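PDB 5T11: uncharacterized protein from Paraburkholderia phytofirmans, which is a periplasmic PelC lipoprotein that forms a dodecamer and probably guides Pel polysaccharide export across the outer membrane. Local coordinates for residues K78-A83 with R89-G94; S38-A43 with V55-A60. The protein carries 1 engineered substitution. All coordinates share one frame; numbering follows the deposited sequence.

How the interactions relate
From the N terminus, interaction 2 comes first: after strand 21-28 the chain forms helix 35-49, turns, and brings 55-60 back alongside 38-43, closing a loop of 11 residues. Interaction 1 follows, where helix 78-85 leads through a short connection into strand 90-99; five residues separate segment 78-83 from segment 89-94. The two contacts therefore stand in series, neither nested nor crossed, with their centres about 11 Å apart. Both reach the same mixed sheet, in which strand 21-28 lies between 55-57 and 90-99. They also touch directly: the ring of Trp82 from interaction 1 packs on Ala58 of interaction 2, with Trp82 CE3 3.4 Å from Ala58 CB.

Interaction 1: K78-A83 with R89-G94; sequences KAMEWA and RYVLSG. Engineered in segment 78-83: Met80 (natural residue Leu).
Val91 meets helix 78-85 through both of its methyl groups, one for each of two helix residues. Its CG2 lies 3.6 Å from Ala83 CB, and its CG1 lies 3.9 Å from CE of Met80, an engineered residue that replaces the natural leucine and is modelled as selenomethionine. The valine torsion accounts for this division: with CG1 extended away from the backbone N (chi1 160°) and CG2 beside it, the two branches point at two residues about one turn apart. Ala83 points its methyl group toward the strand. Met80 arrives less directly. Its CB does not aim at Val91, but the chain bends at chi2 (-57°) and then runs out at chi3, carrying the terminal methyl to Val91 CG1, with the two side chains lying aslant to each other. No hydrogen bond links the two segments, and the contact is purely apolar and largely buried, with 127 Å² of surface enclosed between them. The backbones stay well apart, the nearest CA atoms being those of Ala83 and Val91 at 7.2 Å. The neighbouring strands widen this apolar patch, since Ala83 also rests on Ala22, Val91 on Val24 and Met80 on Ile118. On the reverse face of strand 90-99, Tyr90 and Leu92 turn away from helix 78-85, and Leu92 packs on Ala43 and Leu47 of helix 35-49. Helices 78-85 and 35-49 thus cover opposite faces of the strand, a layered helix-on-sheet packing within the alpha/beta fold of this protein, which matches the LpoB family in sequence.

Interaction 2: S38-A43 with V55-A60; sequences SAESIA and VRIAPA
A buried packing contact joins helix 35-49 to strand 55-57, at one edge of the sheet within this chain, with Ile57 packing against the helix at Glu40 and Ser41. The isoleucine leads with its longer branch: CG1 lies anti to the carbonyl carbon (chi1 -58°), and an extended chi2 (174°) pushes CD1 up to the helix backbone. There Ile57 CD1 stands 3.8 Å from the carbonyl O of Glu40 and 3.9 Å from Ser41 CA, so the methyl touches main chain more closely than side chain. Ser41 points its CB away from the strand, yet Ser41 OG, which has a weak hydrogen bond to His37 O, still comes within 4.1 Å of Ile57 CD1. Helix and strand are the last two elements of a beta-alpha-beta unit made of strand 21-28, helix 35-49 and strand 55-57, whose strands run parallel and adjacent, linked by backbone bonds of Arg56 to Val21 and Val23. The shorter branch of Ile57 faces Glu40, with Ile57 CG2 4.1 Å from Glu40 OE1. Glu40 slants over Ile57, extended beyond CG, and its other carboxylate oxygen, OE2, accepts a hydrogen bond from the backbone N of Ile26 on strand 21-28, which gives this buried acidic group a polar partner. One turn further along the helix, Ala44 also packs on Ile57. Ser41 also lies close to the subunit interface, where it and Ser38 pack on Tyr29 of a neighbouring subunit.

Interaction 1: K78-A83 with R89-G94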
loop_
_atom_site.group_PDB
_atom_site.type_symbol
_atom_site.label_atom_id
_atom_site.label_comp_id
_atom_site.label_asym_id
_atom_site.label_seq_id
_atom_site.Cartn_x
_atom_site.Cartn_y
_atom_site.Cartn_z
ATOM N N LYS B 78 19.206 -20.086 -35.501
ATOM C CA LYS B 78 18.600 -21.350 -35.901
ATOM C C LYS B 78 17.267 -21.150 -36.613
ATOM O O LYS B 78 16.829 -22.046 -37.339
ATOM C CB LYS B 78 18.433 -22.281 -34.688
ATOM C CG LYS B 78 17.787 -21.674 -33.436
ATOM C CD LYS B 78 17.840 -22.671 -32.264
ATOM C CE LYS B 78 17.222 -22.116 -30.972
ATOM N NZ LYS B 78 15.753 -22.372 -30.848
ATOM N N ALA B 79 16.621 -19.996 -36.433
ATOM C CA ALA B 79 15.481 -19.664 -37.279
ATOM C C ALA B 79 15.922 -19.400 -38.718
ATOM O O ALA B 79 15.170 -19.686 -39.660
ATOM C CB ALA B 79 14.732 -18.459 -36.710
HETATM N N MSE B 80 17.133 -18.876 -38.904
HETATM C CA MSE B 80 17.728 -18.743 -40.231
HETATM C C MSE B 80 17.949 -20.100 -40.889
HETATM O O MSE B 80 17.625 -20.292 -42.064
HETATM C CB MSE B 80 19.053 -17.989 -40.153
HETATM C CG MSE B 80 18.893 -16.533 -39.790
HETATM SE SE MSE B 80 17.709 -15.633 -41.049
HETATM C CE MSE B 80 17.381 -13.989 -40.040
ATOM N N GLU B 81 18.523 -21.038 -40.131
ATOM C CA GLU B 81 18.676 -22.395 -40.645
ATOM C C GLU B 81 17.322 -22.993 -41.008
ATOM O O GLU B 81 17.175 -23.624 -42.059
ATOM C CB GLU B 81 19.406 -23.273 -39.625
ATOM N N TRP B 82 16.310 -22.775 -40.161
ATOM C CA TRP B 82 14.961 -23.241 -40.470
ATOM C C TRP B 82 14.459 -22.656 -41.788
ATOM O O TRP B 82 13.871 -23.366 -42.610
ATOM C CB TRP B 82 14.007 -22.884 -39.328
ATOM C CG TRP B 82 12.592 -23.321 -39.586
ATOM C CD1 TRP B 82 12.042 -24.538 -39.292
ATOM C CD2 TRP B 82 11.549 -22.549 -40.200
ATOM N NE1 TRP B 82 10.724 -24.571 -39.684
ATOM C CE2 TRP B 82 10.397 -23.364 -40.245
ATOM C CE3 TRP B 82 11.481 -21.255 -40.727
ATOM C CZ2 TRP B 82 9.188 -22.919 -40.782
ATOM C CZ3 TRP B 82 10.281 -20.816 -41.262
ATOM C CH2 TRP B 82 9.150 -21.647 -41.285
ATOM N N ALA B 83 14.668 -21.352 -41.996
ATOM C CA ALA B 83 14.251 -20.714 -43.243
ATOM C C ALA B 83 14.914 -21.366 -44.442
ATOM O O ALA B 83 14.268 -21.599 -45.472
ATOM C CB ALA B 83 14.582 -19.218 -43.216
ATOM N N ARG B 89 12.655 -17.940 -50.149
ATOM C CA ARG B 89 13.482 -17.012 -50.906
ATOM C C ARG B 89 13.865 -15.783 -50.080
ATOM O O ARG B 89 14.972 -15.254 -50.247
ATOM C CB ARG B 89 12.769 -16.599 -52.195
ATOM C CG ARG B 89 13.689 -15.916 -53.211
ATOM C CD ARG B 89 12.942 -15.576 -54.485
ATOM N NE ARG B 89 13.735 -14.753 -55.395
ATOM C CZ ARG B 89 13.325 -14.382 -56.604
ATOM N NH1 ARG B 89 12.133 -14.766 -57.045
ATOM N NH2 ARG B 89 14.102 -13.631 -57.373
ATOM N N TYR B 90 12.978 -15.317 -49.195
ATOM C CA TYR B 90 13.254 -14.166 -48.333
ATOM C C TYR B 90 12.862 -14.460 -46.890
ATOM O O TYR B 90 11.998 -15.297 -46.616
ATOM C CB TYR B 90 12.502 -12.904 -48.781
ATOM C CG TYR B 90 12.761 -12.468 -50.199
ATOM C CD1 TYR B 90 13.941 -11.817 -50.540
ATOM C CD2 TYR B 90 11.824 -12.693 -51.197
ATOM C CE1 TYR B 90 14.183 -11.412 -51.839
ATOM C CE2 TYR B 90 12.055 -12.287 -52.500
ATOM C CZ TYR B 90 13.240 -11.647 -52.816
ATOM O OH TYR B 90 13.491 -11.236 -54.110
ATOM N N VAL B 91 13.502 -13.738 -45.968
ATOM C CA VAL B 91 13.156 -13.745 -44.551
ATOM C C VAL B 91 12.721 -12.336 -44.164
ATOM O O VAL B 91 13.402 -11.357 -44.498
ATOM C CB VAL B 91 14.331 -14.209 -43.668
ATOM C CG1 VAL B 91 14.138 -13.761 -42.237
ATOM C CG2 VAL B 91 14.445 -15.703 -43.696
ATOM N N LEU B 92 11.580 -12.237 -43.488
ATOM C CA LEU B 92 11.126 -10.991 -42.889
ATOM C C LEU B 92 11.433 -11.060 -41.400
ATOM O O LEU B 92 10.978 -11.980 -40.711
ATOM C CB LEU B 92 9.631 -10.759 -43.118
ATOM C CG LEU B 92 9.142 -9.428 -42.520
ATOM C CD1 LEU B 92 9.523 -8.274 -43.431
ATOM C CD2 LEU B 92 7.634 -9.402 -42.201
ATOM N N SER B 93 12.248 -10.126 -40.926
ATOM C CA SER B 93 12.581 -9.988 -39.521
ATOM C C SER B 93 12.316 -8.539 -39.119
ATOM O O SER B 93 11.817 -7.737 -39.914
ATOM C CB SER B 93 14.036 -10.392 -39.259
ATOM O OG SER B 93 14.273 -10.532 -37.868
ATOM N N GLY B 94 12.657 -8.199 -37.885
ATOM C CA GLY B 94 12.482 -6.832 -37.427
ATOM C C GLY B 94 12.450 -6.773 -35.909
ATOM O O GLY B 94 12.941 -7.676 -35.231
#

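Interaction 2: S38-A43 with V55-A60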
loop_
_atom_site.group_PDB
_atom_site.type_symbol
_atom_site.label_atom_id
_atom_site.label_comp_id
_atom_site.label_asym_id
_atom_site.label_seq_id
_atom_site.Cartn_x
_atom_site.Cartn_y
_atom_site.Cartn_z
ATOM N N SER B 38 3.070 -11.191 -31.553
ATOM C CA SER B 38 1.893 -10.576 -32.153
ATOM C C SER B 38 2.245 -9.917 -33.469
ATOM O O SER B 38 1.493 -10.032 -34.443
ATOM C CB SER B 38 1.267 -9.542 -31.205
ATOM O OG SER B 38 0.723 -10.210 -30.080
ATOM N N ALA B 39 3.378 -9.204 -33.517
ATOM C CA ALA B 39 3.778 -8.564 -34.772
ATOM C C ALA B 39 4.084 -9.605 -35.843
ATOM O O ALA B 39 3.808 -9.377 -37.027
ATOM C CB ALA B 39 4.981 -7.649 -34.563
ATOM N N GLU B 40 4.656 -10.752 -35.449
ATOM C CA GLU B 40 4.937 -11.809 -36.421
ATOM C C GLU B 40 3.648 -12.325 -37.051
ATOM O O GLU B 40 3.566 -12.490 -38.274
ATOM C CB GLU B 40 5.684 -12.967 -35.757
ATOM C CG GLU B 40 7.128 -12.712 -35.417
ATOM C CD GLU B 40 7.652 -13.708 -34.388
ATOM O OE1 GLU B 40 6.863 -14.583 -33.968
ATOM O OE2 GLU B 40 8.842 -13.614 -33.999
ATOM N N SER B 41 2.634 -12.596 -36.219
ATOM C CA SER B 41 1.358 -13.112 -36.713
ATOM C C SER B 41 0.662 -12.098 -37.606
ATOM O O SER B 41 0.168 -12.440 -38.688
ATOM C CB SER B 41 0.445 -13.491 -35.544
ATOM O OG SER B 41 0.998 -14.572 -34.827
ATOM N N ILE B 42 0.577 -10.846 -37.150
ATOM C CA ILE B 42 -0.040 -9.816 -37.979
ATOM C C ILE B 42 0.740 -9.663 -39.277
ATOM O O ILE B 42 0.153 -9.577 -40.364
ATOM C CB ILE B 42 -0.142 -8.483 -37.208
ATOM C CG1 ILE B 42 -1.103 -8.615 -36.033
ATOM C CG2 ILE B 42 -0.625 -7.356 -38.146
ATOM C CD1 ILE B 42 -0.913 -7.513 -34.936
ATOM N N ALA B 43 2.077 -9.682 -39.193
ATOM C CA ALA B 43 2.887 -9.463 -40.391
ATOM C C ALA B 43 2.713 -10.602 -41.382
ATOM O O ALA B 43 2.601 -10.364 -42.595
ATOM C CB ALA B 43 4.365 -9.296 -40.029
ATOM N N VAL B 55 3.712 -18.198 -47.036
ATOM C CA VAL B 55 4.306 -17.414 -45.955
ATOM C C VAL B 55 4.206 -18.232 -44.674
ATOM O O VAL B 55 3.112 -18.675 -44.310
ATOM C CB VAL B 55 3.595 -16.061 -45.767
ATOM C CG1 VAL B 55 4.223 -15.299 -44.622
ATOM C CG2 VAL B 55 3.627 -15.241 -47.056
ATOM N N ARG B 56 5.336 -18.430 -43.988
ATOM C CA ARG B 56 5.374 -19.264 -42.788
ATOM C C ARG B 56 6.167 -18.570 -41.694
ATOM O O ARG B 56 7.170 -17.908 -41.973
ATOM C CB ARG B 56 6.001 -20.647 -43.076
ATOM N N ILE B 57 5.705 -18.733 -40.451
ATOM C CA ILE B 57 6.385 -18.213 -39.272
ATOM C C ILE B 57 7.292 -19.296 -38.706
ATOM O O ILE B 57 6.835 -20.406 -38.405
ATOM C CB ILE B 57 5.370 -17.755 -38.212
ATOM C CG1 ILE B 57 4.432 -16.683 -38.772
ATOM C CG2 ILE B 57 6.099 -17.290 -36.953
ATOM C CD1 ILE B 57 3.319 -16.292 -37.805
ATOM N N ALA B 58 8.573 -18.970 -38.536
ATOM C CA ALA B 58 9.493 -19.901 -37.900
ATOM C C ALA B 58 9.061 -20.187 -36.457
ATOM O O ALA B 58 8.560 -19.301 -35.758
ATOM C CB ALA B 58 10.912 -19.338 -37.924
ATOM N N PRO B 59 9.241 -21.413 -35.984
ATOM C CA PRO B 59 8.813 -21.760 -34.625
ATOM C C PRO B 59 9.732 -21.160 -33.564
ATOM O O PRO B 59 10.809 -20.637 -33.848
ATOM C CB PRO B 59 8.883 -23.289 -34.614
ATOM C CG PRO B 59 9.918 -23.621 -35.634
ATOM C CD PRO B 59 9.792 -22.572 -36.709
ATOM N N ALA B 60 9.281 -21.257 -32.313
ATOM C CA ALA B 60 10.041 -20.748 -31.166
ATOM C C ALA B 60 11.264 -21.615 -30.864
ATOM O O ALA B 60 11.279 -22.375 -29.894
ATOM C CB ALA B 60 9.149 -20.655 -29.939
#